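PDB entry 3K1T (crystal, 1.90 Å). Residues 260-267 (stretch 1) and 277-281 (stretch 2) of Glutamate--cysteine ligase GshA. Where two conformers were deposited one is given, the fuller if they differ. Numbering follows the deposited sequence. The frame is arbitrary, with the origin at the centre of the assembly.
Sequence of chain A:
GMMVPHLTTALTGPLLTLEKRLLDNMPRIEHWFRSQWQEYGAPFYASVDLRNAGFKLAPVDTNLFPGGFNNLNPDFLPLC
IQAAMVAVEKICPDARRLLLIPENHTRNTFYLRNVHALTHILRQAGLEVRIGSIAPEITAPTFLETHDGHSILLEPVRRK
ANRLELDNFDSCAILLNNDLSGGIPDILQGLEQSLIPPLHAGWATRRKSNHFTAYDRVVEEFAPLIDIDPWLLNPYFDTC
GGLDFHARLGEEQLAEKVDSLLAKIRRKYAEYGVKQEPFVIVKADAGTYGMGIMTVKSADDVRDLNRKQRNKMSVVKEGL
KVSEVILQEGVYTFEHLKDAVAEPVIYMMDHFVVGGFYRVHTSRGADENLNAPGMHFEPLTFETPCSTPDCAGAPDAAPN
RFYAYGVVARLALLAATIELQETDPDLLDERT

Stretch 1 (260-267) SLLAKIRR
Stretch 2 (277-281) EPFVI

Helix 260-267, which extends beyond both ends of the stretch, packs against the segment Glu-277 to Ile-281, extended throughout, with Val-280 and Ile-281 in a strand that runs on. No hydrogen bond crosses the interface; apolar side chains hold it together, burying 298 Å² summed over both sides. Helical phi/psi lie near -60/-43, and the i to i+4 bonds run from Lys-264 N to Ser-260 O (3.1 Å) through Arg-267 N to Ala-263 O (3.1 Å). Register is set by Leu-262 and Pro-278, whose CA atoms are 6.3 Å apart.

Ser-260 (chi1 t) is exposed and makes no contact. Leu-261 (t, p) points toward the segment and sets CD2 3.6 Å from Val-280 CG2. Leu-262 (m, t) leaves the helix sideways, but its end comes nearer: CD2 lies 3.8 Å from Val-280 CG2 and 3.9 Å from Pro-278 CB, so one methyl touches both residues. Ala-263 points away, and Lys-264 (m, t, p, t) is exposed and out of reach. One turn on from Leu-261, Ile-265 (m, t) again points toward the segment; its CG2 meets Pro-278 CB at 3.7 Å, while CD1 reaches Val-280 CG2 at 4.0 Å and Phe-279 O at 3.8 Å. Arg-266 (m, t, m) contributes its aliphatic stem, CG lying 3.7 Å from Pro-278 CG, which suits an exposed site at the margin. Arg-267 (m, t, p) stays clear.

On the facing segment, Pro-278 (-60/146, C-gamma exo) and Val-280 (-125/138, chi1 t) point toward the helix and lose 83 and 65 Å², the largest shares. Their compact apolar surfaces fit between the leucine and isoleucine methyls. The extended backbone turns Glu-277 (-72/132), Phe-279 (-139/155, chi1 p) and Ile-281 (-98/124, m, t) away.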

# COMPACT_ATOMS: atom_id res chain seq x y z
N SER A 260 -24.72 -10.25 -37.34
CA SER A 260 -24.53 -11.42 -36.49
C SER A 260 -24.24 -11.02 -35.03
O SER A 260 -24.74 -11.64 -34.08
CB SER A 260 -23.39 -12.28 -37.04
OG SER A 260 -23.21 -13.43 -36.25
N LEU A 261 -23.44 -9.98 -34.86
CA LEU A 261 -23.14 -9.48 -33.51
C LEU A 261 -24.38 -8.88 -32.83
O LEU A 261 -24.68 -9.20 -31.67
CB LEU A 261 -21.99 -8.49 -33.58
CG LEU A 261 -21.48 -7.90 -32.30
CD1 LEU A 261 -21.10 -9.01 -31.28
CD2 LEU A 261 -20.27 -6.97 -32.62
N LEU A 262 -25.10 -8.03 -33.56
CA LEU A 262 -26.37 -7.48 -33.06
C LEU A 262 -27.32 -8.57 -32.64
O LEU A 262 -27.99 -8.44 -31.61
CB LEU A 262 -27.03 -6.58 -34.11
CG LEU A 262 -26.32 -5.24 -34.37
CD1 LEU A 262 -26.91 -4.58 -35.64
CD2 LEU A 262 -26.42 -4.26 -33.16
N ALA A 263 -27.42 -9.64 -33.42
CA ALA A 263 -28.30 -10.76 -33.08
C ALA A 263 -27.89 -11.43 -31.75
O ALA A 263 -28.75 -11.78 -30.94
CB ALA A 263 -28.35 -11.79 -34.22
N LYS A 264 -26.59 -11.62 -31.54
CA LYS A 264 -26.11 -12.17 -30.27
C LYS A 264 -26.48 -11.27 -29.08
O LYS A 264 -26.87 -11.77 -28.01
CB LYS A 264 -24.59 -12.37 -30.28
CG LYS A 264 -24.10 -13.52 -31.16
CD LYS A 264 -22.57 -13.69 -31.13
CE LYS A 264 -22.08 -14.27 -29.84
NZ LYS A 264 -20.55 -14.40 -29.77
N ILE A 265 -26.32 -9.95 -29.25
CA ILE A 265 -26.65 -8.98 -28.21
C ILE A 265 -28.16 -9.00 -27.93
O ILE A 265 -28.60 -9.04 -26.79
CB ILE A 265 -26.18 -7.55 -28.55
CG1 ILE A 265 -24.66 -7.47 -28.77
CG2 ILE A 265 -26.57 -6.56 -27.45
CD1 ILE A 265 -24.25 -6.22 -29.57
N ARG A 266 -28.96 -9.03 -28.99
CA ARG A 266 -30.40 -9.14 -28.84
C ARG A 266 -30.83 -10.33 -28.00
O ARG A 266 -31.74 -10.18 -27.18
CB ARG A 266 -31.11 -9.22 -30.21
CG ARG A 266 -31.26 -7.91 -30.89
CD ARG A 266 -32.38 -7.98 -31.97
NE ARG A 266 -32.04 -8.91 -33.05
CZ ARG A 266 -31.25 -8.64 -34.09
NH1 ARG A 266 -30.70 -7.43 -34.28
NH2 ARG A 266 -31.04 -9.59 -34.99
N ARG A 267 -30.20 -11.51 -28.17
CA ARG A 267 -30.53 -12.69 -27.36
C ARG A 267 -30.33 -12.42 -25.88
O ARG A 267 -31.17 -12.79 -25.03
CB ARG A 267 -29.68 -13.90 -27.73
CG ARG A 267 -30.08 -14.59 -28.98
CD ARG A 267 -29.28 -15.87 -29.14
NE ARG A 267 -29.46 -16.78 -28.01
CZ ARG A 267 -28.84 -17.94 -27.88
NH1 ARG A 267 -27.98 -18.36 -28.80
NH2 ARG A 267 -29.06 -18.69 -26.82
N GLU A 277 -31.78 -0.25 -27.31
CA GLU A 277 -31.32 -0.77 -28.61
C GLU A 277 -29.89 -1.30 -28.52
O GLU A 277 -29.02 -0.61 -27.99
CB GLU A 277 -31.32 0.34 -29.65
CG GLU A 277 -32.64 1.05 -29.91
CD GLU A 277 -32.53 1.96 -31.12
OE1 GLU A 277 -32.40 1.43 -32.24
OE2 GLU A 277 -32.54 3.20 -30.95
N PRO A 278 -29.62 -2.52 -29.03
CA PRO A 278 -28.23 -2.95 -29.15
C PRO A 278 -27.45 -2.00 -30.06
O PRO A 278 -28.02 -1.45 -31.00
CB PRO A 278 -28.33 -4.33 -29.80
CG PRO A 278 -29.73 -4.80 -29.54
CD PRO A 278 -30.57 -3.57 -29.43
N PHE A 279 -26.17 -1.80 -29.74
CA PHE A 279 -25.28 -1.03 -30.60
C PHE A 279 -23.94 -1.69 -30.66
O PHE A 279 -23.57 -2.44 -29.76
CB PHE A 279 -25.20 0.48 -30.22
CG PHE A 279 -24.39 0.81 -28.99
CD1 PHE A 279 -24.92 0.62 -27.70
CD2 PHE A 279 -23.10 1.36 -29.12
CE1 PHE A 279 -24.16 0.99 -26.53
CE2 PHE A 279 -22.35 1.74 -27.98
CZ PHE A 279 -22.88 1.54 -26.68
N VAL A 280 -23.24 -1.42 -31.75
CA VAL A 280 -21.92 -1.98 -32.01
C VAL A 280 -20.94 -0.86 -32.27
O VAL A 280 -21.27 0.11 -32.94
CB VAL A 280 -21.96 -2.98 -33.18
CG1 VAL A 280 -20.53 -3.26 -33.74
CG2 VAL A 280 -22.69 -4.28 -32.70
N ILE A 281 -19.73 -1.00 -31.69
CA ILE A 281 -18.66 -0.06 -31.93
C ILE A 281 -17.79 -0.72 -33.01
O ILE A 281 -17.33 -1.85 -32.85
CB ILE A 281 -17.82 0.20 -30.68
CG1 ILE A 281 -18.70 0.67 -29.51
CG2 ILE A 281 -16.70 1.26 -30.95
CD1 ILE A 281 -17.92 0.71 -28.15